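Side-chain contacts in 4-hydroxybenzoyl-CoA Thioesterase (Pseudomonas sp. CBS3, PDB 1LO7), which hydrolyses 4-hydroxybenzoyl-CoA to 4-hydroxybenzoate and coenzyme A, the last step in converting 4-chlorobenzoate to 4-hydroxybenzoate, and works as a homotetramer: residues 26-29 against 30-33; 37-41 against 42-46. All coordinates share one frame; numbering follows the deposited sequence.

Contact 1: residues 26-29 against 30-33; sequences NYHR and WLDA. With 4CO (4-hydroxyphenacyl coenzyme A), chain B.
W30 meets N26 and Y27 one turn back on helix 25-41 and its neighbour R29, and its indole makes most of the contact. Its CG lies anti to the carbonyl carbon, which swings the ring back along the preceding turn. Three different surfaces then approach it. Over one face comes N26: its CB stands 4.2 Å from the centroid of the six-membered ring of W30 and 19° off the normal, a CH-pi contact, while the carbonyl O of N26 lies over the same face near CD2. The indole thus lies over the oxygen that accepts its residue's backbone N-H. Y27 offers a ring face to the indole edge, the planes perpendicular and the ring centroids 5.7 Å apart. In this offset edge-to-face pair the nearest atoms are CD1 of Y27 and CE3 of W30 at 3.9 Å. R29 reaches the pyrrole side, its NH2 3.5 Å from NE1 of W30, a contact without a hydrogen bond, and the guanidinium plane is turned 76° from the indole. That NH2 has a weak, long ion pair with D15. Bends at chi2 and chi3 curl the arginine back, and its NE donates to OD1 of N26 at 3.3 Å. Two residues on, D32 sets OD1 3.4 Å from C6B of the 4-hydroxyphenacyl ring; the same oxygen forms a salt bridge with R117, and OD2 accepts a hydrogen bond from W23 of the second subunit. This polar grip fixes the carboxylate in the ligand pocket. W30 packs on L78 and I80 of strand 77-87, Y27 and L31 on strand 107-123, and H28 stacks on H28 of the second subunit, so the helix lies between its own sheet and a neighbouring chain.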
loop_
_atom_site.group_PDB
_atom_site.type_symbol
_atom_site.label_atom_id
_atom_site.label_comp_id
_atom_site.label_asym_id
_atom_site.label_seq_id
_atom_site.Cartn_x
_atom_site.Cartn_y
_atom_site.Cartn_z
ATOM N N ASN A 26 -0.978 6.041 -4.616
ATOM C CA ASN A 26 0.483 6.067 -4.538
ATOM C C ASN A 26 1.026 7.488 -4.531
ATOM O O ASN A 26 2.010 7.784 -3.830
ATOM C CB ASN A 26 1.179 5.170 -5.588
ATOM C CG ASN A 26 0.847 3.722 -5.294
ATOM O OD1 ASN A 26 0.914 3.318 -4.134
ATOM N ND2 ASN A 26 0.436 2.941 -6.290
ATOM N N TYR A 27 0.406 8.402 -5.321
ATOM C CA TYR A 27 0.866 9.774 -5.290
ATOM C C TYR A 27 0.743 10.331 -3.859
ATOM O O TYR A 27 1.614 11.018 -3.355
ATOM C CB TYR A 27 0.060 10.706 -6.215
ATOM C CG TYR A 27 0.347 10.453 -7.681
ATOM C CD1 TYR A 27 1.591 10.794 -8.212
ATOM C CD2 TYR A 27 -0.605 9.895 -8.529
ATOM C CE1 TYR A 27 1.863 10.586 -9.565
ATOM C CE2 TYR A 27 -0.348 9.674 -9.883
ATOM C CZ TYR A 27 0.898 10.022 -10.394
ATOM O OH TYR A 27 1.193 9.791 -11.722
ATOM N N HIS A 28 -0.351 10.017 -3.167
ATOM C CA HIS A 28 -0.494 10.524 -1.810
ATOM C C HIS A 28 0.595 9.949 -0.893
ATOM O O HIS A 28 1.067 10.620 -0.001
ATOM C CB HIS A 28 -1.921 10.225 -1.277
ATOM C CG HIS A 28 -2.925 10.982 -2.080
ATOM N ND1 HIS A 28 -3.059 12.386 -1.954
ATOM C CD2 HIS A 28 -3.825 10.536 -3.019
ATOM C CE1 HIS A 28 -4.040 12.753 -2.815
ATOM N NE2 HIS A 28 -4.515 11.662 -3.457
ATOM N N ARG A 29 1.012 8.674 -1.119
ATOM C CA ARG A 29 2.080 8.099 -0.302
ATOM C C ARG A 29 3.308 8.960 -0.546
ATOM O O ARG A 29 3.996 9.325 0.392
ATOM C CB ARG A 29 2.463 6.680 -0.803
ATOM C CG ARG A 29 1.523 5.572 -0.392
ATOM C CD ARG A 29 2.276 4.241 -0.235
ATOM N NE ARG A 29 2.811 3.783 -1.501
ATOM C CZ ARG A 29 4.087 3.843 -1.869
ATOM N NH1 ARG A 29 4.993 4.327 -1.057
ATOM N NH2 ARG A 29 4.473 3.390 -3.087
ATOM N N TRP A 30 3.560 9.284 -1.803
ATOM C CA TRP A 30 4.745 10.075 -2.104
ATOM C C TRP A 30 4.659 11.519 -1.568
ATOM O O TRP A 30 5.694 12.110 -1.111
ATOM C CB TRP A 30 5.097 10.021 -3.599
ATOM C CG TRP A 30 5.315 8.619 -4.055
ATOM C CD1 TRP A 30 5.903 7.610 -3.351
ATOM C CD2 TRP A 30 4.933 8.081 -5.316
ATOM N NE1 TRP A 30 5.906 6.453 -4.113
ATOM C CE2 TRP A 30 5.295 6.722 -5.318
ATOM C CE3 TRP A 30 4.271 8.615 -6.429
ATOM C CZ2 TRP A 30 5.027 5.930 -6.432
ATOM C CZ3 TRP A 30 4.025 7.828 -7.519
ATOM C CH2 TRP A 30 4.391 6.488 -7.516
ATOM N N LEU A 31 3.449 12.100 -1.644
ATOM C CA LEU A 31 3.237 13.453 -1.128
ATOM C C LEU A 31 3.516 13.455 0.377
ATOM O O LEU A 31 4.147 14.335 0.910
ATOM C CB LEU A 31 1.802 13.951 -1.409
ATOM C CG LEU A 31 1.703 14.830 -2.665
ATOM C CD1 LEU A 31 2.813 14.518 -3.653
ATOM C CD2 LEU A 31 0.331 14.708 -3.316
ATOM N N ASP A 32 3.059 12.398 1.073
ATOM C CA ASP A 32 3.299 12.308 2.518
ATOM C C ASP A 32 4.792 12.203 2.839
ATOM O O ASP A 32 5.293 12.802 3.818
ATOM C CB ASP A 32 2.499 11.167 3.161
ATOM C CG ASP A 32 2.446 11.374 4.646
ATOM O OD1 ASP A 32 1.982 12.399 5.119
ATOM O OD2 ASP A 32 2.925 10.382 5.373
ATOM N N ALA A 33 5.537 11.453 2.007
ATOM C CA ALA A 33 6.972 11.338 2.265
ATOM C C ALA A 33 7.630 12.685 1.966
ATOM O O ALA A 33 8.538 13.153 2.668
ATOM C CB ALA A 33 7.579 10.253 1.360
HETATM N N1A 4CO B . -9.978 22.969 5.613
HETATM C C2A 4CO B . -9.097 23.939 6.002
HETATM N N3A 4CO B . -8.560 24.098 7.184
HETATM C C4A 4CO B . -8.957 23.146 8.055
HETATM C C5A 4CO B . -9.849 22.118 7.806
HETATM C C6A 4CO B . -10.373 22.030 6.507
HETATM N N6A 4CO B . -11.221 21.092 6.143
HETATM N N7A 4CO B . -10.042 21.338 8.943
HETATM C C8A 4CO B . -9.273 21.914 9.876
HETATM N N9A 4CO B . -8.618 23.019 9.397
HETATM C C1D 4CO B . -7.766 23.954 10.137
HETATM C C2D 4CO B . -8.579 24.819 11.096
HETATM O O2D 4CO B . -9.226 25.898 10.418
HETATM C C3D 4CO B . -7.454 25.339 11.975
HETATM O O3D 4CO B . -6.616 26.196 11.240
HETATM P P3D 4CO B . -6.176 27.611 11.788
HETATM O O7A 4CO B . -7.256 28.526 11.480
HETATM O O8A 4CO B . -5.916 27.533 13.229
HETATM O O9A 4CO B . -4.877 28.004 11.032
HETATM C C4D 4CO B . -6.670 24.043 12.150
HETATM O O4D 4CO B . -7.007 23.206 11.000
HETATM C C5D 4CO B . -6.836 23.306 13.446
HETATM O O5D 4CO B . -8.166 22.782 13.477
HETATM P P1A 4CO B . -9.033 23.006 14.786
HETATM O O1A 4CO B . -10.370 22.547 14.380
HETATM O O2A 4CO B . -9.018 24.381 15.231
HETATM O O3A 4CO B . -8.453 22.180 15.926
HETATM P P2A 4CO B . -8.767 20.685 16.416
HETATM O O4A 4CO B . -7.743 20.370 17.435
HETATM O O5A 4CO B . -10.093 20.673 17.032
HETATM O O6A 4CO B . -8.933 19.617 15.175
HETATM C CBP 4CO B . -7.826 17.816 14.174
HETATM C CCP 4CO B . -7.783 19.325 14.427
HETATM C CDP 4CO B . -7.874 17.032 15.496
HETATM C CEP 4CO B . -6.647 17.403 13.302
HETATM C CAP 4CO B . -9.169 17.397 13.553
HETATM O OAP 4CO B . -9.396 18.114 12.338
HETATM C C9P 4CO B . -9.101 15.964 13.027
HETATM O O9P 4CO B . -8.964 15.037 13.797
HETATM N N8P 4CO B . -9.108 15.780 11.589
HETATM C C7P 4CO B . -8.800 14.399 11.200
HETATM C C6P 4CO B . -7.298 14.191 10.962
HETATM C C5P 4CO B . -7.097 12.865 10.219
HETATM O O5P 4CO B . -7.513 11.796 10.652
HETATM N N4P 4CO B . -6.353 13.018 8.991
HETATM C C3P 4CO B . -6.233 11.816 8.178
HETATM C C2P 4CO B . -5.233 10.851 8.757
HETATM S S1P 4CO B . -3.819 11.623 9.543
HETATM O O1B 4CO B . -1.675 10.184 7.543
HETATM C C1B 4CO B . -1.539 10.561 8.693
HETATM C C2B 4CO B . -0.353 11.343 9.065
HETATM C C3B 4CO B . -0.203 11.762 10.410
HETATM C C4B 4CO B . 0.928 12.485 10.783
HETATM C C5B 4CO B . 1.923 12.768 9.824
HETATM O O2B 4CO B . 3.105 13.442 10.195
HETATM C C6B 4CO B . 1.747 12.363 8.472
HETATM C C7B 4CO B . 0.598 11.642 8.090
HETATM C CB 4CO B . -2.574 10.283 9.718
#

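Contact 2: residues 37-41 against 42-46; sequences NYFIK and CGLPP
A Schellman motif ends helix 25-41 here and turns the chain into the loop before helix 47-54. G43 is the first residue to leave helical angles, with phi at +106°. L44 N closes the motif on F39 O at 3.0 Å, and G43 N bonds I40 O at the same length but from well above the carbonyl plane. The bond from C42 N to Y38 O belongs to the last regular turn. I40 O has a second donor: a water gives one hydrogen to it and the other to L44 O at 2.6 Å, tying the helix end to the departing loop.

Side chains follow the same reversal. C42 lays SG over one face of the Y38 ring, 4.0 Å from the centroid and 14° off the normal, a sulfur-aromatic contact. Y38 has CG anti to its own N (chi1 172°), which brings its ring alongside the end of the helix, beneath that sulfur. F39 and L44 run side by side in the same direction, CD1 of the ring touching CD2 of the leucine at 3.9 Å. On the outer side, CD1 of I40 reaches the backbone of L44 and, at 4.0 Å, CA of P46. K41 curls back through bends at chi2 and chi4 to donate from NZ to N37 OD1 at 2.9 Å.

F39 also meets the rings of F92 and F119, while L44 packs on Y136 and L139 of helix 134-140. The pattern of a glycine with positive phi and an apolar contact across the turn, F39 to L44, is that of a Schellman C-cap, leading here to P46 as N-cap of the next helix.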
loop_
_atom_site.group_PDB
_atom_site.type_symbol
_atom_site.label_atom_id
_atom_site.label_comp_id
_atom_site.label_asym_id
_atom_site.label_seq_id
_atom_site.Cartn_x
_atom_site.Cartn_y
_atom_site.Cartn_z
ATOM N N ASN A 37 9.799 14.927 4.464
ATOM C CA ASN A 37 11.148 15.185 3.986
ATOM C C ASN A 37 11.456 16.690 4.061
ATOM O O ASN A 37 12.598 17.135 4.356
ATOM C CB ASN A 37 11.302 14.676 2.523
ATOM C CG ASN A 37 12.722 14.973 1.984
ATOM O OD1 ASN A 37 13.705 14.296 2.387
ATOM N ND2 ASN A 37 12.842 15.970 1.122
ATOM N N TYR A 38 10.419 17.498 3.758
ATOM C CA TYR A 38 10.578 18.958 3.803
ATOM C C TYR A 38 10.969 19.363 5.203
ATOM O O TYR A 38 11.943 20.059 5.409
ATOM C CB TYR A 38 9.226 19.612 3.460
ATOM C CG TYR A 38 9.209 21.102 3.654
ATOM C CD1 TYR A 38 9.651 21.967 2.646
ATOM C CD2 TYR A 38 8.731 21.643 4.848
ATOM C CE1 TYR A 38 9.625 23.353 2.826
ATOM C CE2 TYR A 38 8.692 23.025 5.053
ATOM C CZ TYR A 38 9.145 23.868 4.037
ATOM O OH TYR A 38 9.096 25.217 4.278
ATOM N N PHE A 39 10.210 18.907 6.199
ATOM C CA PHE A 39 10.536 19.283 7.558
ATOM C C PHE A 39 11.904 18.751 7.998
ATOM O O PHE A 39 12.647 19.489 8.677
ATOM C CB PHE A 39 9.427 18.796 8.525
ATOM C CG PHE A 39 8.147 19.565 8.298
ATOM C CD1 PHE A 39 8.154 20.945 8.469
ATOM C CD2 PHE A 39 6.951 18.949 7.904
ATOM C CE1 PHE A 39 7.001 21.706 8.267
ATOM C CE2 PHE A 39 5.789 19.698 7.684
ATOM C CZ PHE A 39 5.812 21.081 7.881
ATOM N N ILE A 40 12.238 17.474 7.640
ATOM C CA ILE A 40 13.536 16.910 8.044
ATOM C C ILE A 40 14.682 17.726 7.437
ATOM O O ILE A 40 15.681 18.052 8.120
ATOM C CB ILE A 40 13.666 15.430 7.682
ATOM C CG1 ILE A 40 12.736 14.557 8.525
ATOM C CG2 ILE A 40 15.114 14.939 7.758
ATOM C CD1 ILE A 40 13.124 14.451 10.004
ATOM N N LYS A 41 14.515 18.071 6.166
ATOM C CA LYS A 41 15.538 18.831 5.503
ATOM C C LYS A 41 15.629 20.213 6.070
ATOM O O LYS A 41 16.693 20.825 6.044
ATOM C CB LYS A 41 15.362 18.823 3.992
ATOM C CG LYS A 41 15.598 17.418 3.406
ATOM C CD LYS A 41 17.069 16.978 3.508
ATOM C CE LYS A 41 17.402 15.712 2.722
ATOM N NZ LYS A 41 16.464 14.650 3.071
ATOM N N CYS A 42 14.507 20.723 6.569
ATOM C CA CYS A 42 14.513 22.054 7.155
ATOM C C CYS A 42 15.142 22.060 8.558
ATOM O O CYS A 42 15.357 23.118 9.149
ATOM C CB CYS A 42 13.132 22.719 7.164
ATOM S SG CYS A 42 12.705 23.309 5.507
ATOM N N GLY A 43 15.425 20.881 9.096
ATOM C CA GLY A 43 16.062 20.818 10.426
ATOM C C GLY A 43 15.196 20.385 11.599
ATOM O O GLY A 43 15.676 20.365 12.723
ATOM N N LEU A 44 13.934 20.027 11.385
ATOM C CA LEU A 44 13.171 19.597 12.531
ATOM C C LEU A 44 13.616 18.182 12.858
ATOM O O LEU A 44 14.077 17.393 12.002
ATOM C CB LEU A 44 11.664 19.516 12.182
ATOM C CG LEU A 44 10.916 20.854 12.156
ATOM C CD1 LEU A 44 11.252 21.694 10.922
ATOM C CD2 LEU A 44 9.411 20.600 12.197
ATOM N N PRO A 45 13.452 17.812 14.095
ATOM C CA PRO A 45 13.822 16.460 14.464
ATOM C C PRO A 45 12.737 15.482 13.985
ATOM O O PRO A 45 11.631 15.891 13.663
ATOM C CB PRO A 45 13.812 16.498 16.012
ATOM C CG PRO A 45 13.654 17.943 16.458
ATOM C CD PRO A 45 13.030 18.633 15.257
ATOM N N PRO A 46 13.019 14.198 13.974
ATOM C CA PRO A 46 12.021 13.217 13.591
ATOM C C PRO A 46 10.899 13.199 14.610
ATOM O O PRO A 46 11.129 13.491 15.802
ATOM C CB PRO A 46 12.732 11.847 13.618
ATOM C CG PRO A 46 14.181 12.132 13.998
ATOM C CD PRO A 46 14.376 13.628 14.125
HETATM O O HOH W 1 16.215 17.055 10.607
#

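Overall arrangement
Both contacts lie on helix 25-41, the long helix of the hot dog fold that packs against the antiparallel sheet: contact 1 near its start, contact 2 at its C-terminal end, their centres 16 Å apart. Contact 1 is the more central, about 7 Å from the chain centre against 12 Å. D32 of contact 1 touches the ligand, its side chain about 6 Å from that of T59, and the side chain of Y27 lies about 4 Å from another bound ligand. In contact 2 the side chains of F39 and L44 lie about 4 Å from those of substrate-binding T59 and W47 respectively, that of F39 about 7 Å from a bound ligand. Both also meet the third subunit.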